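Local structure of putative D-lactate dehydrogenase (Chlamydomonas reinhardtii, 4ZGS) at residues 336-339 and 343-346; 140-145 and 264-269; 86-91 and 107-112. The protein acts as the pyruvate reductase of the algal chloroplast, a probable NAD-dependent enzyme of the D-isomer specific 2-hydroxyacid dehydrogenase family. All coordinates share one frame; numbering follows the deposited sequence.

Contact 1: residues 336-339 and 343-346. With NAD (nicotinamide-adenine-dinucleotide), chain I.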
loop_
_atom_site.group_PDB
_atom_site.type_symbol
_atom_site.label_atom_id
_atom_site.label_comp_id
_atom_site.label_asym_id
_atom_site.label_seq_id
_atom_site.Cartn_x
_atom_site.Cartn_y
_atom_site.Cartn_z
ATOM N N THR A 336 7.409 -11.529 -14.192
ATOM C CA THR A 336 6.153 -12.199 -14.494
ATOM C C THR A 336 5.726 -12.164 -15.976
ATOM O O THR A 336 4.636 -12.621 -16.295
ATOM C CB THR A 336 5.026 -11.607 -13.645
ATOM O OG1 THR A 336 4.876 -10.213 -13.970
ATOM C CG2 THR A 336 5.365 -11.728 -12.175
ATOM N N ALA A 337 6.539 -11.578 -16.854
ATOM C CA ALA A 337 6.140 -11.454 -18.250
ATOM C C ALA A 337 5.784 -12.807 -18.905
ATOM O O ALA A 337 4.933 -12.830 -19.783
ATOM C CB ALA A 337 7.227 -10.752 -19.074
ATOM N N PHE A 338 6.447 -13.894 -18.498
ATOM C CA PHE A 338 6.164 -15.224 -19.040
ATOM C C PHE A 338 5.040 -15.857 -18.268
ATOM O O PHE A 338 4.569 -16.929 -18.613
ATOM C CB PHE A 338 7.354 -16.173 -18.943
ATOM C CG PHE A 338 7.488 -16.817 -17.564
ATOM C CD1 PHE A 338 7.807 -16.043 -16.445
ATOM C CD2 PHE A 338 7.219 -18.166 -17.371
ATOM C CE1 PHE A 338 7.913 -16.636 -15.161
ATOM C CE2 PHE A 338 7.314 -18.755 -16.096
ATOM C CZ PHE A 338 7.664 -17.988 -14.994
ATOM N N LEU A 339 4.625 -15.234 -17.186
ATOM C CA LEU A 339 3.798 -15.994 -16.274
ATOM C C LEU A 339 2.320 -15.811 -16.586
ATOM O O LEU A 339 1.653 -14.906 -16.087
ATOM C CB LEU A 339 4.099 -15.587 -14.833
ATOM C CG LEU A 339 3.498 -16.400 -13.709
ATOM C CD1 LEU A 339 4.215 -17.759 -13.536
ATOM C CD2 LEU A 339 3.554 -15.514 -12.425
ATOM N N ALA A 343 1.252 -19.771 -21.149
ATOM C CA ALA A 343 2.681 -20.083 -21.189
ATOM C C ALA A 343 3.052 -21.271 -20.274
ATOM O O ALA A 343 3.894 -22.088 -20.639
ATOM C CB ALA A 343 3.503 -18.878 -20.837
ATOM N N LEU A 344 2.423 -21.365 -19.103
ATOM C CA LEU A 344 2.699 -22.454 -18.154
ATOM C C LEU A 344 2.264 -23.808 -18.716
ATOM O O LEU A 344 2.894 -24.853 -18.443
ATOM C CB LEU A 344 2.017 -22.173 -16.812
ATOM C CG LEU A 344 2.702 -21.004 -16.099
ATOM C CD1 LEU A 344 1.925 -20.614 -14.901
ATOM C CD2 LEU A 344 4.118 -21.366 -15.697
ATOM N N ASN A 345 1.169 -23.786 -19.483
ATOM C CA ASN A 345 0.693 -24.983 -20.165
ATOM C C ASN A 345 1.728 -25.510 -21.153
ATOM O O ASN A 345 2.068 -26.665 -21.095
ATOM C CB ASN A 345 -0.652 -24.720 -20.818
ATOM C CG ASN A 345 -1.769 -24.629 -19.793
ATOM O OD1 ASN A 345 -1.654 -25.172 -18.691
ATOM N ND2 ASN A 345 -2.848 -23.933 -20.139
ATOM N N ASN A 346 2.282 -24.645 -21.986
ATOM C CA ASN A 346 3.384 -25.016 -22.854
ATOM C C ASN A 346 4.489 -25.657 -22.022
ATOM O O ASN A 346 4.993 -26.745 -22.339
ATOM C CB ASN A 346 3.953 -23.790 -23.584
ATOM C CG ASN A 346 2.979 -23.177 -24.591
ATOM O OD1 ASN A 346 3.266 -22.130 -25.179
ATOM N ND2 ASN A 346 1.827 -23.809 -24.780
HETATM P PA NAD I . 14.477 -14.661 -30.392
HETATM O O1A NAD I . 15.689 -15.370 -30.860
HETATM O O2A NAD I . 13.521 -15.065 -31.453
HETATM O O5B NAD I . 14.689 -13.072 -30.341
HETATM C C5B NAD I . 15.987 -12.484 -30.267
HETATM C C4B NAD I . 16.261 -11.634 -31.467
HETATM O O4B NAD I . 17.247 -10.551 -31.141
HETATM C C3B NAD I . 16.840 -12.424 -32.585
HETATM O O3B NAD I . 16.096 -12.224 -33.820
HETATM C C2B NAD I . 18.204 -11.942 -32.775
HETATM O O2B NAD I . 18.562 -12.010 -34.182
HETATM C C1B NAD I . 18.189 -10.539 -32.306
HETATM N N9A NAD I . 19.461 -10.023 -31.997
HETATM C C8A NAD I . 20.676 -10.754 -31.849
HETATM N N7A NAD I . 21.731 -9.873 -31.558
HETATM C C5A NAD I . 21.188 -8.606 -31.532
HETATM C C6A NAD I . 21.675 -7.282 -31.304
HETATM N N6A NAD I . 23.042 -7.043 -31.019
HETATM N N1A NAD I . 20.863 -6.324 -31.360
HETATM C C2A NAD I . 19.665 -6.374 -31.594
HETATM N N3A NAD I . 19.051 -7.482 -31.825
HETATM C C4A NAD I . 19.745 -8.702 -31.818
HETATM O O3 NAD I . 13.985 -15.209 -28.967
HETATM P PN NAD I . 12.681 -14.691 -28.197
HETATM O O1N NAD I . 11.659 -15.754 -28.039
HETATM O O2N NAD I . 11.955 -13.672 -28.992
HETATM O O5D NAD I . 13.106 -14.080 -26.783
HETATM C C5D NAD I . 13.927 -14.797 -25.854
HETATM C C4D NAD I . 14.191 -13.847 -24.747
HETATM O O4D NAD I . 12.991 -13.703 -23.892
HETATM C C3D NAD I . 15.244 -14.303 -23.831
HETATM O O3D NAD I . 16.565 -14.060 -24.383
HETATM C C2D NAD I . 14.999 -13.477 -22.651
HETATM O O2D NAD I . 15.687 -12.213 -22.817
HETATM C C1D NAD I . 13.533 -13.247 -22.594
HETATM N N1N NAD I . 12.955 -13.950 -21.516
HETATM C C2N NAD I . 12.054 -13.292 -20.645
HETATM C C3N NAD I . 11.492 -13.976 -19.569
HETATM C C7N NAD I . 10.524 -13.263 -18.628
HETATM O O7N NAD I . 10.674 -12.081 -18.374
HETATM N N7N NAD I . 9.451 -13.970 -18.025
HETATM C C4N NAD I . 11.824 -15.326 -19.349
HETATM C C5N NAD I . 12.724 -15.983 -20.211
HETATM C C6N NAD I . 13.285 -15.303 -21.287
#
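Phe-338 and Ala-343 bring the two backbones closest, with their CA atoms 6.4 Å apart, where a type I turn at 336-339 faces the first part of helix 341-359. The turn is closed by a hydrogen bond of 2.8 Å from Leu-339 N to Thr-336 O, and the Ala-343 methyl lies against its last peptide, CB being 3.1 Å from Phe-338 O. Leu-344 spreads its two methyls over different partners: CD2 reaches CE2 of the Phe-338 ring at 4.1 Å, while CD1 meets Leu-339 CD1 at 3.9 Å. Leu-339 CB also lies over one face of that ring, toward its rim. With CG held between its backbone N and carbonyl carbon (chi1 82°), Phe-338 keeps its ring beside the nicotinamide amide of NAD. NAD N7N lies 3.0 Å from Phe-338 N, but two N-H groups so close form no hydrogen bond, leaving the modelled amide orientation doubtful. Asp-292 holds the start of the turn by accepting from Thr-336 N and Ala-337 N, and Arg-152 of the second subunit donates to the carbonyl oxygens of the same two residues. Helix 136-151 packs against Ala-337 and Ala-343, whereas Tyr-45 and Phe-49 of helix 44-57 cover Leu-339 and Leu-344.

Contact 2: residues 140-145 and 264-269. With NAD (nicotinamide-adenine-dinucleotide), chain I.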
loop_
_atom_site.group_PDB
_atom_site.type_symbol
_atom_site.label_atom_id
_atom_site.label_comp_id
_atom_site.label_asym_id
_atom_site.label_seq_id
_atom_site.Cartn_x
_atom_site.Cartn_y
_atom_site.Cartn_z
ATOM N N ALA A 140 5.245 -10.418 -24.880
ATOM C CA ALA A 140 4.968 -9.180 -25.635
ATOM C C ALA A 140 3.760 -8.463 -25.043
ATOM O O ALA A 140 3.772 -7.272 -24.918
ATOM C CB ALA A 140 4.735 -9.466 -27.101
ATOM N N GLU A 141 2.703 -9.184 -24.696
ATOM C CA GLU A 141 1.565 -8.532 -24.081
ATOM C C GLU A 141 1.954 -7.941 -22.692
ATOM O O GLU A 141 1.289 -7.049 -22.201
ATOM C CB GLU A 141 0.402 -9.510 -23.944
ATOM C CG GLU A 141 -0.161 -9.945 -25.297
ATOM C CD GLU A 141 -1.327 -10.914 -25.208
ATOM O OE1 GLU A 141 -1.755 -11.262 -24.088
ATOM O OE2 GLU A 141 -1.828 -11.313 -26.277
ATOM N N HIS A 142 3.009 -8.443 -22.050
ATOM C CA HIS A 142 3.331 -7.907 -20.744
ATOM C C HIS A 142 3.985 -6.532 -20.833
ATOM O O HIS A 142 3.648 -5.624 -20.076
ATOM C CB HIS A 142 4.224 -8.864 -19.967
ATOM C CG HIS A 142 4.376 -8.491 -18.533
ATOM N ND1 HIS A 142 3.388 -8.746 -17.606
ATOM C CD2 HIS A 142 5.405 -7.935 -17.849
ATOM C CE1 HIS A 142 3.788 -8.329 -16.420
ATOM N NE2 HIS A 142 5.003 -7.824 -16.545
ATOM N N ALA A 143 4.925 -6.393 -21.756
ATOM C CA ALA A 143 5.522 -5.099 -22.040
ATOM C C ALA A 143 4.454 -4.065 -22.437
ATOM O O ALA A 143 4.516 -2.880 -22.040
ATOM C CB ALA A 143 6.551 -5.230 -23.124
ATOM N N VAL A 144 3.477 -4.515 -23.221
ATOM C CA VAL A 144 2.424 -3.625 -23.681
ATOM C C VAL A 144 1.589 -3.257 -22.448
ATOM O O VAL A 144 1.066 -2.149 -22.331
ATOM C CB VAL A 144 1.553 -4.276 -24.804
ATOM C CG1 VAL A 144 0.448 -3.341 -25.236
ATOM C CG2 VAL A 144 2.417 -4.575 -25.994
ATOM N N ALA A 145 1.440 -4.217 -21.546
ATOM C CA ALA A 145 0.733 -4.002 -20.284
ATOM C C ALA A 145 1.395 -2.877 -19.471
ATOM O O ALA A 145 0.738 -1.964 -19.001
ATOM C CB ALA A 145 0.705 -5.293 -19.492
ATOM N N ILE A 264 10.892 0.442 -21.866
ATOM C CA ILE A 264 10.312 -0.807 -21.369
ATOM C C ILE A 264 11.279 -1.938 -21.551
ATOM O O ILE A 264 11.753 -2.181 -22.652
ATOM C CB ILE A 264 9.040 -1.169 -22.086
ATOM C CG1 ILE A 264 8.027 -0.043 -21.925
ATOM C CG2 ILE A 264 8.501 -2.463 -21.533
ATOM C CD1 ILE A 264 7.646 0.207 -20.513
ATOM N N ASN A 265 11.597 -2.626 -20.465
ATOM C CA ASN A 265 12.464 -3.762 -20.612
ATOM C C ASN A 265 11.931 -5.009 -19.913
ATOM O O ASN A 265 11.921 -5.084 -18.687
ATOM C CB ASN A 265 13.833 -3.385 -20.075
ATOM C CG ASN A 265 14.840 -4.450 -20.285
ATOM O OD1 ASN A 265 14.649 -5.342 -21.114
ATOM N ND2 ASN A 265 15.909 -4.409 -19.503
ATOM N N VAL A 266 11.451 -5.958 -20.707
ATOM C CA VAL A 266 11.051 -7.289 -20.264
ATOM C C VAL A 266 12.022 -8.375 -20.714
ATOM O O VAL A 266 11.694 -9.550 -20.591
ATOM C CB VAL A 266 9.621 -7.661 -20.729
ATOM C CG1 VAL A 266 8.630 -6.628 -20.183
ATOM C CG2 VAL A 266 9.533 -7.747 -22.255
ATOM N N SER A 267 13.162 -8.022 -21.313
ATOM C CA SER A 267 14.077 -9.093 -21.755
ATOM C C SER A 267 15.137 -9.461 -20.726
ATOM O O SER A 267 14.983 -10.457 -20.036
ATOM C CB SER A 267 14.818 -8.728 -23.060
ATOM O OG SER A 267 13.943 -8.305 -24.081
ATOM N N ARG A 268 16.181 -8.645 -20.587
ATOM C CA ARG A 268 17.316 -8.997 -19.733
ATOM C C ARG A 268 17.870 -7.791 -19.012
ATOM O O ARG A 268 18.126 -6.758 -19.637
ATOM C CB ARG A 268 18.409 -9.664 -20.561
ATOM C CG ARG A 268 18.001 -11.039 -20.995
ATOM C CD ARG A 268 17.786 -11.886 -19.742
ATOM N NE ARG A 268 18.259 -13.242 -19.942
ATOM C CZ ARG A 268 19.522 -13.609 -19.791
ATOM N NH1 ARG A 268 20.433 -12.712 -19.440
ATOM N NH2 ARG A 268 19.869 -14.871 -20.006
ATOM N N GLY A 269 18.112 -7.948 -17.708
ATOM C CA GLY A 269 18.547 -6.839 -16.893
ATOM C C GLY A 269 19.845 -6.266 -17.386
ATOM O O GLY A 269 20.075 -5.075 -17.288
HETATM P PA NAD I . 14.477 -14.661 -30.392
HETATM O O1A NAD I . 15.689 -15.370 -30.860
HETATM O O2A NAD I . 13.521 -15.065 -31.453
HETATM O O5B NAD I . 14.689 -13.072 -30.341
HETATM C C5B NAD I . 15.987 -12.484 -30.267
HETATM C C4B NAD I . 16.261 -11.634 -31.467
HETATM O O4B NAD I . 17.247 -10.551 -31.141
HETATM C C3B NAD I . 16.840 -12.424 -32.585
HETATM O O3B NAD I . 16.096 -12.224 -33.820
HETATM C C2B NAD I . 18.204 -11.942 -32.775
HETATM O O2B NAD I . 18.562 -12.010 -34.182
HETATM C C1B NAD I . 18.189 -10.539 -32.306
HETATM N N9A NAD I . 19.461 -10.023 -31.997
HETATM C C8A NAD I . 20.676 -10.754 -31.849
HETATM N N7A NAD I . 21.731 -9.873 -31.558
HETATM C C5A NAD I . 21.188 -8.606 -31.532
HETATM C C6A NAD I . 21.675 -7.282 -31.304
HETATM N N6A NAD I . 23.042 -7.043 -31.019
HETATM N N1A NAD I . 20.863 -6.324 -31.360
HETATM C C2A NAD I . 19.665 -6.374 -31.594
HETATM N N3A NAD I . 19.051 -7.482 -31.825
HETATM C C4A NAD I . 19.745 -8.702 -31.818
HETATM O O3 NAD I . 13.985 -15.209 -28.967
HETATM P PN NAD I . 12.681 -14.691 -28.197
HETATM O O1N NAD I . 11.659 -15.754 -28.039
HETATM O O2N NAD I . 11.955 -13.672 -28.992
HETATM O O5D NAD I . 13.106 -14.080 -26.783
HETATM C C5D NAD I . 13.927 -14.797 -25.854
HETATM C C4D NAD I . 14.191 -13.847 -24.747
HETATM O O4D NAD I . 12.991 -13.703 -23.892
HETATM C C3D NAD I . 15.244 -14.303 -23.831
HETATM O O3D NAD I . 16.565 -14.060 -24.383
HETATM C C2D NAD I . 14.999 -13.477 -22.651
HETATM O O2D NAD I . 15.687 -12.213 -22.817
HETATM C C1D NAD I . 13.533 -13.247 -22.594
HETATM N N1N NAD I . 12.955 -13.950 -21.516
HETATM C C2N NAD I . 12.054 -13.292 -20.645
HETATM C C3N NAD I . 11.492 -13.976 -19.569
HETATM C C7N NAD I . 10.524 -13.263 -18.628
HETATM O O7N NAD I . 10.674 -12.081 -18.374
HETATM N N7N NAD I . 9.451 -13.970 -18.025
HETATM C C4N NAD I . 11.824 -15.326 -19.349
HETATM C C5N NAD I . 12.724 -15.983 -20.211
HETATM C C6N NAD I . 13.285 -15.303 -21.287
#
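The methyl of Ala-143 fits against Ile-264, near the end of strand 261-265, and Val-266, just past it, its CB lying 3.7 Å from Ile-264 CG2 and 3.9 Å from Val-266 CG1. Ile-264 presents CG2 because that methyl stands anti to the backbone N, with CG1 anti to the carbonyl carbon (chi1 -58°). Val-266 CG1 also comes up to the edge of the His-142 imidazole, near the ring plane and 4.2 Å from CD2. NE2, next to CD2 in the ring, is hydrogen-bonded to Thr-333 OG1. Helix 136-151 thus packs on the C-terminal end of a central strand of the six-stranded parallel sheet, the Rossmann-type NAD-binding domain, at the point where the chain leaves the strand for the cofactor. Asn-265, whose CB points away from the helix, shapes this exit. Its OD1 accepts from Ser-267 N at 3.1 Å in an Asx turn, the donor standing above the carbonyl plane, while ND2 donates almost straight (177°) to Arg-268 O at 3.2 Å. Using both ends of one amide fixes its rotation and ties Asn-265 to the backbone of Ser-267 and Arg-268. The ribose hydroxyl O2D of NAD makes a weak hydrogen bond of 3.4 Å to Ser-267 O. On the helix side, Glu-141 OE1 is hydrogen-bonded to Met-176 N of the second subunit.

Contact 3: residues 86-91 and 107-112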
loop_
_atom_site.group_PDB
_atom_site.type_symbol
_atom_site.label_atom_id
_atom_site.label_comp_id
_atom_site.label_asym_id
_atom_site.label_seq_id
_atom_site.Cartn_x
_atom_site.Cartn_y
_atom_site.Cartn_z
ATOM N N VAL A 86 14.507 -21.926 -12.385
ATOM C CA VAL A 86 15.664 -21.051 -12.501
ATOM C C VAL A 86 16.286 -20.760 -11.132
ATOM O O VAL A 86 17.503 -20.622 -11.025
ATOM C CB VAL A 86 15.280 -19.724 -13.207
ATOM C CG1 VAL A 86 14.298 -18.942 -12.360
ATOM C CG2 VAL A 86 16.511 -18.889 -13.534
ATOM N N ASN A 87 15.453 -20.650 -10.099
ATOM C CA ASN A 87 15.914 -20.344 -8.736
ATOM C C ASN A 87 16.550 -21.505 -7.943
ATOM O O ASN A 87 17.020 -21.293 -6.835
ATOM C CB ASN A 87 14.766 -19.755 -7.899
ATOM C CG ASN A 87 13.596 -20.722 -7.723
ATOM O OD1 ASN A 87 13.462 -21.719 -8.445
ATOM N ND2 ASN A 87 12.741 -20.425 -6.743
ATOM N N ASP A 88 16.452 -22.737 -8.447
ATOM C CA ASP A 88 16.994 -23.946 -7.778
ATOM C C ASP A 88 18.505 -24.125 -7.940
ATOM O O ASP A 88 19.042 -23.758 -8.969
ATOM C CB ASP A 88 16.256 -25.167 -8.303
ATOM C CG ASP A 88 14.827 -25.224 -7.806
ATOM O OD1 ASP A 88 14.600 -25.130 -6.575
ATOM O OD2 ASP A 88 13.917 -25.295 -8.666
ATOM N N ARG A 89 19.214 -24.700 -6.968
ATOM C CA ARG A 89 20.656 -24.875 -7.194
ATOM C C ARG A 89 20.988 -26.206 -7.830
ATOM O O ARG A 89 20.624 -27.250 -7.287
ATOM C CB ARG A 89 21.466 -24.842 -5.879
ATOM C CG ARG A 89 21.740 -23.549 -5.152
ATOM C CD ARG A 89 22.514 -23.778 -3.846
ATOM N NE ARG A 89 22.504 -22.545 -3.058
ATOM C CZ ARG A 89 23.008 -22.380 -1.824
ATOM N NH1 ARG A 89 23.618 -23.378 -1.151
ATOM N NH2 ARG A 89 22.906 -21.177 -1.240
ATOM N N ALA A 90 21.638 -26.179 -8.994
ATOM C CA ALA A 90 22.577 -27.240 -9.314
ATOM C C ALA A 90 23.907 -26.571 -9.624
ATOM O O ALA A 90 24.181 -26.242 -10.770
ATOM C CB ALA A 90 22.105 -28.084 -10.490
ATOM N N ASP A 91 24.773 -26.468 -8.627
ATOM C CA ASP A 91 26.148 -26.058 -8.852
ATOM C C ASP A 91 26.884 -27.378 -8.802
ATOM O O ASP A 91 26.240 -28.403 -8.618
ATOM C CB ASP A 91 26.636 -25.020 -7.833
ATOM C CG ASP A 91 26.502 -25.480 -6.388
ATOM O OD1 ASP A 91 26.257 -26.676 -6.147
ATOM O OD2 ASP A 91 26.660 -24.632 -5.481
ATOM N N ALA A 107 14.901 -31.958 -15.346
ATOM C CA ALA A 107 14.018 -31.192 -16.242
ATOM C C ALA A 107 13.745 -29.810 -15.684
ATOM O O ALA A 107 13.176 -29.658 -14.602
ATOM C CB ALA A 107 12.700 -31.917 -16.472
ATOM N N LEU A 108 14.165 -28.799 -16.428
ATOM C CA LEU A 108 13.879 -27.429 -16.079
ATOM C C LEU A 108 12.476 -27.086 -16.585
ATOM O O LEU A 108 12.154 -27.341 -17.739
ATOM C CB LEU A 108 14.908 -26.479 -16.704
ATOM C CG LEU A 108 16.369 -26.302 -16.235
ATOM C CD1 LEU A 108 16.512 -26.172 -14.696
ATOM C CD2 LEU A 108 17.274 -27.365 -16.779
ATOM N N ARG A 109 11.675 -26.478 -15.719
ATOM C CA ARG A 109 10.325 -25.998 -15.998
ATOM C C ARG A 109 10.495 -24.620 -16.601
ATOM O O ARG A 109 9.614 -23.767 -16.469
ATOM C CB ARG A 109 9.451 -25.875 -14.747
ATOM C CG ARG A 109 9.267 -27.051 -13.852
ATOM C CD ARG A 109 9.451 -26.623 -12.379
ATOM N NE ARG A 109 8.773 -25.370 -12.158
ATOM C CZ ARG A 109 8.925 -24.576 -11.105
ATOM N NH1 ARG A 109 9.717 -24.911 -10.093
ATOM N NH2 ARG A 109 8.257 -23.431 -11.072
ATOM N N CYS A 110 11.709 -24.329 -17.048
ATOM C CA CYS A 110 12.052 -23.003 -17.563
ATOM C C CYS A 110 13.002 -23.105 -18.764
ATOM O O CYS A 110 13.404 -24.185 -19.137
ATOM C CB CYS A 110 12.713 -22.181 -16.454
ATOM S SG CYS A 110 14.155 -23.070 -15.754
ATOM N N ALA A 111 13.393 -21.983 -19.347
ATOM C CA ALA A 111 14.366 -22.034 -20.423
ATOM C C ALA A 111 15.783 -21.754 -19.963
ATOM O O ALA A 111 16.730 -22.097 -20.660
ATOM C CB ALA A 111 13.983 -21.010 -21.513
ATOM N N GLY A 112 15.941 -21.176 -18.773
ATOM C CA GLY A 112 17.272 -20.945 -18.240
ATOM C C GLY A 112 17.917 -22.159 -17.607
ATOM O O GLY A 112 17.395 -22.720 -16.644
#
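Asp-88 OD1 is gripped by Ser-41 OG and Leu-68 N, while the other carboxylate oxygen, OD2, accepts from Phe-85 N and turns toward Arg-109 across the contact. The separation of 4.5 Å between Asp-88 OD2 and Arg-109 NH1 is beyond a salt bridge, so the opposite charges would attract only at longer range. The Arg-109 side chain packs on Val-46 and Leu-50 of helix 44-57. With its sulfur between its own backbone N and carbonyl carbon (chi1 55°), Cys-110 directs SG at the backbone of Val-86, near the start of the other loop. There SG stands 3.6 Å from Val-86 N and 4.4 Å from Val-86 CB. Beyond it the two loops converge, the CA atoms of Val-86 and Gly-112 being 6.0 Å apart, and Tyr-134 OH is hydrogen-bonded to Ala-111 N. Both loops leave the C-terminal ends of neighbouring parallel strands, 81-84 and 105-108, which are joined through helix 92-101 in a beta-alpha-beta crossover; Asp-91 occupies the N-cap of that helix. The arrangement fits the five-stranded domain of this family, whose strand-end loops probably border the cleft facing the cofactor, with the Cys-110 side chain about 7 Å from bound NAD.

All three contacts are mainly buried, but contact 3 has a partly exposed margin at Val-86 and Gly-112. Contacts 1 and 2 touch each other, with Thr-336 and Ala-337 packed on His-142 and Ala-337 on Val-266; both reach NAD and both meet the second subunit. Contact 3 touches neither, its centre about 15 Å and 22 Å from those of contacts 1 and 2, and no other chain of the assembly reaches it. Contact 2 belongs to the six-stranded sheet and contact 3 to the five-stranded one, while contact 1 lies in the connection between them. Methyls carry contact 2; contact 1 adds an aromatic ring and a methyl against a carbonyl oxygen, whereas contact 3 combines a sulfur with separated charges.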